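Local structure of leucine-rich repeat protein TpLRR (Treponema pallidum, 6MLX) at residues Thr25-Leu36 with Ala52-Ser63. The protein is of unknown function but folds as a secreted, probably periplasmic leucine-rich repeat protein, an architecture that often serves in protein-protein recognition. Sequence-based numbering, arbitrary orientation.
Sequences TRYLGKGIAVVL and AFYGCVSLVRVS
Ala33, Val34 and Val35 pair in parallel with Arg61, Val62 and Ser63, the strand axes 4.8 Å apart. Val34 N donates to Arg61 O, Ser63 N to Val34 O (2.9 Å) and Leu36 N to Ser63 O. Just before the ladder, Ile32 O accepts two amides, Val60 N at 2.9 Å and Arg61 N at 3.2 Å, the latter in the carbonyl plane.

Two side chains extend the polar pairing to the turns. Ser58 OG donates a hydrogen bond to Gly31 O (3.2 Å). The Arg26 chain, bent at chi2 (63°), brings NH1 to Tyr54 O in the guanidinium plane (3.1 Å, 163° at the hydrogen) and, weakly, to Ala52 O, which also accepts from Tyr27 N.

The apolar part centres on Tyr27, whose chi1 (170°) swings the ring away from its own backbone N and in beside Leu59. Its CB lies over one face of the Phe53 ring, 3.9 Å from the centroid, in a CH-pi contact; the rings themselves are slid apart and barely overlap. Cys56 SG meets the Tyr27 ring at its edge, Val34 CG2 lies over one face near the rim, and Leu59 CD2 packs on Val34 CG2 at 3.7 Å. Gly31 N donates to Tyr27 OH, tying the hydroxyl to the loop of its own segment. Phe11 adds to this core from strand 11-15, while Phe76 stacks on Phe53.

The parallel ladder (33-35, 61-63, 84-86) and apolar interior are consistent with a leucine-rich repeat solenoid, 25-36 lying near its N-terminal end.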
ATOM      1  N   THR A  25      17.882   0.262   6.089  1.00 30.32           N
ATOM      2  CA  THR A  25      18.036  -0.956   5.311  1.00 30.15           C
ATOM      3  C   THR A  25      17.611  -2.205   6.066  1.00 30.14           C
ATOM      4  O   THR A  25      17.275  -3.207   5.424  1.00 30.04           O
ATOM      5  CB  THR A  25      19.490  -1.116   4.845  1.00 30.03           C
ATOM      6  OG1 THR A  25      20.351  -1.198   5.989  1.00 30.06           O
ATOM      7  CG2 THR A  25      19.901   0.072   4.019  1.00 30.04           C
ATOM      8  N   ARG A  26      17.616  -2.186   7.394  1.00 30.60           N
ATOM      9  CA  ARG A  26      17.137  -3.368   8.095  1.00 30.62           C
ATOM     10  C   ARG A  26      16.728  -2.977   9.511  1.00 30.85           C
ATOM     11  O   ARG A  26      17.374  -2.145  10.155  1.00 30.91           O
ATOM     12  CB  ARG A  26      18.198  -4.486   8.102  1.00 30.47           C
ATOM     13  CG  ARG A  26      17.741  -5.817   8.693  1.00 30.44           C
ATOM     14  CD  ARG A  26      16.570  -6.434   7.867  1.00 30.29           C
ATOM     15  NE  ARG A  26      16.424  -7.879   8.088  1.00 30.40           N
ATOM     16  CZ  ARG A  26      15.267  -8.546   8.057  1.00 30.35           C
ATOM     17  NH1 ARG A  26      14.122  -7.924   7.839  1.00 30.39           N
ATOM     18  NH2 ARG A  26      15.257  -9.856   8.262  1.00 30.25           N
ATOM     19  N   TYR A  27      15.622  -3.555   9.968  1.00 31.29           N
ATOM     20  CA  TYR A  27      15.248  -3.520  11.369  1.00 31.48           C
ATOM     21  C   TYR A  27      15.728  -4.816  12.004  1.00 31.43           C
ATOM     22  O   TYR A  27      15.395  -5.906  11.522  1.00 31.26           O
ATOM     23  CB  TYR A  27      13.741  -3.345  11.533  1.00 31.62           C
ATOM     24  CG  TYR A  27      13.253  -3.545  12.952  1.00 31.75           C
ATOM     25  CD1 TYR A  27      13.712  -2.743  13.989  1.00 31.85           C
ATOM     26  CD2 TYR A  27      12.316  -4.527  13.245  1.00 31.79           C
ATOM     27  CE1 TYR A  27      13.258  -2.918  15.282  1.00 32.01           C
ATOM     28  CE2 TYR A  27      11.857  -4.719  14.526  1.00 31.95           C
ATOM     29  CZ  TYR A  27      12.329  -3.916  15.544  1.00 32.02           C
ATOM     30  OH  TYR A  27      11.853  -4.117  16.812  1.00 32.21           O
ATOM     31  N   LEU A  28      16.515  -4.690  13.070  1.00 31.81           N
ATOM     32  CA  LEU A  28      17.152  -5.837  13.708  1.00 31.80           C
ATOM     33  C   LEU A  28      16.386  -6.356  14.912  1.00 31.89           C
ATOM     34  O   LEU A  28      16.473  -7.551  15.222  1.00 31.86           O
ATOM     35  CB  LEU A  28      18.583  -5.471  14.137  1.00 31.81           C
ATOM     36  CG  LEU A  28      19.450  -4.875  13.019  1.00 31.64           C
ATOM     37  CD1 LEU A  28      20.790  -4.318  13.519  1.00 31.63           C
ATOM     38  CD2 LEU A  28      19.661  -5.883  11.901  1.00 31.34           C
ATOM     39  N   GLY A  29      15.628  -5.506  15.591  1.00 32.19           N
ATOM     40  CA  GLY A  29      14.955  -5.909  16.808  1.00 32.32           C
ATOM     41  C   GLY A  29      13.787  -6.839  16.535  1.00 32.36           C
ATOM     42  O   GLY A  29      13.563  -7.328  15.426  1.00 32.29           O
ATOM     43  N   LYS A  30      13.038  -7.111  17.598  1.00 32.66           N
ATOM     44  CA  LYS A  30      11.826  -7.923  17.510  1.00 32.65           C
ATOM     45  C   LYS A  30      10.797  -7.406  18.502  1.00 32.80           C
ATOM     46  O   LYS A  30      10.134  -8.179  19.203  1.00 32.88           O
ATOM     47  CB  LYS A  30      12.106  -9.415  17.749  1.00 32.54           C
ATOM     48  CG  LYS A  30      13.493  -9.904  17.321  1.00 32.48           C
ATOM     49  CD  LYS A  30      13.534 -11.400  16.984  1.00 32.27           C
ATOM     50  CE  LYS A  30      14.987 -11.921  16.981  1.00 32.32           C
ATOM     51  NZ  LYS A  30      15.558 -11.982  15.594  1.00 32.03           N
ATOM     52  N   GLY A  31      10.666  -6.085  18.599  1.00 32.59           N
ATOM     53  CA  GLY A  31       9.633  -5.515  19.438  1.00 32.73           C
ATOM     54  C   GLY A  31       8.262  -5.694  18.819  1.00 32.84           C
ATOM     55  O   GLY A  31       8.089  -6.204  17.709  1.00 32.88           O
ATOM     56  N   ILE A  32       7.249  -5.277  19.566  1.00 32.68           N
ATOM     57  CA  ILE A  32       5.901  -5.293  19.015  1.00 32.72           C
ATOM     58  C   ILE A  32       5.565  -3.977  18.335  1.00 32.72           C
ATOM     59  O   ILE A  32       4.549  -3.890  17.622  1.00 32.76           O
ATOM     60  CB  ILE A  32       4.910  -5.613  20.141  1.00 32.80           C
ATOM     61  CG1 ILE A  32       5.178  -4.682  21.323  1.00 32.94           C
ATOM     62  CG2 ILE A  32       5.070  -7.062  20.556  1.00 32.81           C
ATOM     63  CD1 ILE A  32       3.980  -4.435  22.188  1.00 33.10           C
ATOM     64  N   ALA A  33       6.410  -2.961  18.510  1.00 32.88           N
ATOM     65  CA  ALA A  33       6.136  -1.604  18.063  1.00 32.92           C
ATOM     66  C   ALA A  33       7.460  -0.917  17.774  1.00 32.91           C
ATOM     67  O   ALA A  33       8.348  -0.882  18.635  1.00 32.92           O
ATOM     68  CB  ALA A  33       5.344  -0.824  19.121  1.00 33.08           C
ATOM     69  N   VAL A  34       7.587  -0.401  16.554  1.00 32.72           N
ATOM     70  CA  VAL A  34       8.712   0.416  16.125  1.00 32.59           C
ATOM     71  C   VAL A  34       8.175   1.813  15.850  1.00 32.72           C
ATOM     72  O   VAL A  34       7.131   1.964  15.202  1.00 32.79           O
ATOM     73  CB  VAL A  34       9.390  -0.183  14.877  1.00 32.57           C
ATOM     74  CG1 VAL A  34      10.347   0.811  14.212  1.00 32.51           C
ATOM     75  CG2 VAL A  34      10.114  -1.452  15.246  1.00 32.37           C
ATOM     76  N   VAL A  35       8.833   2.817  16.415  1.00 32.89           N
ATOM     77  CA  VAL A  35       8.656   4.203  16.010  1.00 32.92           C
ATOM     78  C   VAL A  35       9.957   4.585  15.320  1.00 32.90           C
ATOM     79  O   VAL A  35      10.969   4.854  15.979  1.00 32.86           O
ATOM     80  CB  VAL A  35       8.347   5.133  17.186  1.00 32.96           C
ATOM     81  CG1 VAL A  35       8.231   6.571  16.688  1.00 32.91           C
ATOM     82  CG2 VAL A  35       7.072   4.701  17.898  1.00 33.10           C
ATOM     83  N   LEU A  36       9.938   4.564  13.994  1.00 32.40           N
ATOM     84  CA  LEU A  36      11.121   4.879  13.216  1.00 32.24           C
ATOM     85  C   LEU A  36      11.598   6.293  13.530  1.00 32.27           C
ATOM     86  O   LEU A  36      10.814   7.250  13.392  1.00 32.21           O
ATOM     87  CB  LEU A  36      10.812   4.769  11.730  1.00 32.20           C
ATOM     88  CG  LEU A  36      12.058   4.713  10.871  1.00 32.07           C
ATOM     89  CD1 LEU A  36      12.694   3.364  11.110  1.00 32.01           C
ATOM     90  CD2 LEU A  36      11.713   4.927   9.399  1.00 32.00           C
ATOM     91  N   ALA A  52      13.323  -4.102   4.170  1.00 29.48           N
ATOM     92  CA  ALA A  52      13.912  -3.700   5.446  1.00 29.64           C
ATOM     93  C   ALA A  52      13.192  -4.339   6.636  1.00 29.85           C
ATOM     94  O   ALA A  52      13.819  -4.637   7.660  1.00 29.87           O
ATOM     95  CB  ALA A  52      13.911  -2.174   5.561  1.00 29.78           C
ATOM     96  N   PHE A  53      11.878  -4.553   6.538  1.00 29.72           N
ATOM     97  CA  PHE A  53      11.145  -5.251   7.593  1.00 29.80           C
ATOM     98  C   PHE A  53      10.635  -6.601   7.109  1.00 29.67           C
ATOM     99  O   PHE A  53       9.643  -7.119   7.626  1.00 29.77           O
ATOM    100  CB  PHE A  53       9.971  -4.424   8.120  1.00 30.01           C
ATOM    101  CG  PHE A  53      10.366  -3.153   8.810  1.00 30.10           C
ATOM    102  CD1 PHE A  53      10.281  -3.042  10.188  1.00 30.25           C
ATOM    103  CD2 PHE A  53      10.807  -2.064   8.085  1.00 30.08           C
ATOM    104  CE1 PHE A  53      10.632  -1.862  10.826  1.00 30.33           C
ATOM    105  CE2 PHE A  53      11.160  -0.889   8.711  1.00 30.17           C
ATOM    106  CZ  PHE A  53      11.076  -0.785  10.084  1.00 30.33           C
ATOM    107  N   TYR A  54      11.294  -7.158   6.102  1.00 29.57           N
ATOM    108  CA  TYR A  54      10.876  -8.416   5.506  1.00 29.49           C
ATOM    109  C   TYR A  54      10.786  -9.515   6.566  1.00 29.55           C
ATOM    110  O   TYR A  54      11.752  -9.769   7.295  1.00 29.49           O
ATOM    111  CB  TYR A  54      11.871  -8.779   4.413  1.00 29.22           C
ATOM    112  CG  TYR A  54      11.558 -10.004   3.618  1.00 28.98           C
ATOM    113  CD1 TYR A  54      10.835  -9.921   2.430  1.00 29.03           C
ATOM    114  CD2 TYR A  54      12.005 -11.245   4.031  1.00 28.96           C
ATOM    115  CE1 TYR A  54      10.555 -11.049   1.682  1.00 28.78           C
ATOM    116  CE2 TYR A  54      11.727 -12.388   3.293  1.00 28.76           C
ATOM    117  CZ  TYR A  54      11.009 -12.280   2.116  1.00 28.71           C
ATOM    118  OH  TYR A  54      10.729 -13.406   1.376  1.00 28.48           O
ATOM    119  N   GLY A  55       9.612 -10.140   6.670  1.00 29.77           N
ATOM    120  CA  GLY A  55       9.415 -11.244   7.589  1.00 29.80           C
ATOM    121  C   GLY A  55       9.380 -10.906   9.063  1.00 29.99           C
ATOM    122  O   GLY A  55       9.509 -11.812   9.893  1.00 30.01           O
ATOM    123  N   CYS A  56       9.193  -9.639   9.436  1.00 30.44           N
ATOM    124  CA  CYS A  56       9.227  -9.267  10.856  1.00 30.64           C
ATOM    125  C   CYS A  56       7.877  -9.591  11.491  1.00 30.81           C
ATOM    126  O   CYS A  56       7.058  -8.714  11.788  1.00 30.97           O
ATOM    127  CB  CYS A  56       9.590  -7.799  11.030  1.00 30.71           C
ATOM    128  SG  CYS A  56      11.299  -7.415  10.572  1.00 30.65           S
ATOM    129  N   VAL A  57       7.657 -10.889  11.728  1.00 30.77           N
ATOM    130  CA  VAL A  57       6.370 -11.372  12.224  1.00 30.94           C
ATOM    131  C   VAL A  57       6.029 -10.870  13.617  1.00 31.13           C
ATOM    132  O   VAL A  57       4.885 -11.029  14.055  1.00 31.35           O
ATOM    133  CB  VAL A  57       6.317 -12.915  12.232  1.00 30.78           C
ATOM    134  CG1 VAL A  57       6.351 -13.465  10.813  1.00 30.59           C
ATOM    135  CG2 VAL A  57       7.454 -13.493  13.084  1.00 30.63           C
ATOM    136  N   SER A  58       6.983 -10.268  14.325  1.00 31.52           N
ATOM    137  CA  SER A  58       6.719  -9.757  15.663  1.00 31.63           C
ATOM    138  C   SER A  58       5.964  -8.434  15.666  1.00 31.87           C
ATOM    139  O   SER A  58       5.338  -8.097  16.675  1.00 31.93           O
ATOM    140  CB  SER A  58       8.037  -9.564  16.403  1.00 31.66           C
ATOM    141  OG  SER A  58       8.812  -8.581  15.735  1.00 31.60           O
ATOM    142  N   LEU A  59       6.029  -7.666  14.580  1.00 31.68           N
ATOM    143  CA  LEU A  59       5.548  -6.291  14.597  1.00 31.75           C
ATOM    144  C   LEU A  59       4.029  -6.237  14.575  1.00 31.80           C
ATOM    145  O   LEU A  59       3.380  -6.958  13.809  1.00 31.84           O
ATOM    146  CB  LEU A  59       6.133  -5.515  13.416  1.00 31.67           C
ATOM    147  CG  LEU A  59       7.529  -4.996  13.752  1.00 31.67           C
ATOM    148  CD1 LEU A  59       8.268  -4.515  12.519  1.00 31.58           C
ATOM    149  CD2 LEU A  59       7.400  -3.881  14.777  1.00 31.80           C
ATOM    150  N   VAL A  60       3.474  -5.385  15.438  1.00 31.65           N
ATOM    151  CA  VAL A  60       2.050  -5.096  15.477  1.00 31.82           C
ATOM    152  C   VAL A  60       1.758  -3.673  15.010  1.00 31.86           C
ATOM    153  O   VAL A  60       0.749  -3.426  14.343  1.00 31.95           O
ATOM    154  CB  VAL A  60       1.502  -5.338  16.902  1.00 31.99           C
ATOM    155  CG1 VAL A  60       0.036  -4.900  17.042  1.00 32.18           C
ATOM    156  CG2 VAL A  60       1.657  -6.806  17.277  1.00 31.88           C
ATOM    157  N   ARG A  61       2.640  -2.729  15.337  1.00 32.11           N
ATOM    158  CA  ARG A  61       2.470  -1.327  14.984  1.00 32.13           C
ATOM    159  C   ARG A  61       3.808  -0.760  14.538  1.00 32.06           C
ATOM    160  O   ARG A  61       4.847  -1.030  15.152  1.00 31.98           O
ATOM    161  CB  ARG A  61       1.934  -0.495  16.167  1.00 32.33           C
ATOM    162  CG  ARG A  61       0.728  -1.056  16.888  1.00 32.57           C
ATOM    163  CD  ARG A  61       0.760  -0.624  18.357  1.00 32.83           C
ATOM    164  NE  ARG A  61       0.047  -1.556  19.226  1.00 33.07           N
ATOM    165  CZ  ARG A  61       0.629  -2.241  20.212  1.00 33.04           C
ATOM    166  NH1 ARG A  61       1.934  -2.088  20.454  1.00 32.81           N
ATOM    167  NH2 ARG A  61      -0.091  -3.078  20.958  1.00 33.08           N
ATOM    168  N   VAL A  62       3.775   0.017  13.459  1.00 31.75           N
ATOM    169  CA  VAL A  62       4.937   0.719  12.931  1.00 31.62           C
ATOM    170  C   VAL A  62       4.542   2.174  12.744  1.00 31.73           C
ATOM    171  O   VAL A  62       3.458   2.466  12.224  1.00 31.78           O
ATOM    172  CB  VAL A  62       5.414   0.110  11.599  1.00 31.54           C
ATOM    173  CG1 VAL A  62       6.521   0.956  10.985  1.00 31.46           C
ATOM    174  CG2 VAL A  62       5.887  -1.322  11.804  1.00 31.43           C
ATOM    175  N   SER A  63       5.398   3.088  13.178  1.00 31.89           N
ATOM    176  CA  SER A  63       5.175   4.509  12.965  1.00 31.91           C
ATOM    177  C   SER A  63       6.330   5.053  12.142  1.00 31.80           C
ATOM    178  O   SER A  63       7.495   4.858  12.500  1.00 31.78           O
ATOM    179  CB  SER A  63       5.047   5.250  14.303  1.00 31.96           C
ATOM    180  OG  SER A  63       5.057   6.658  14.119  1.00 32.07           O
TER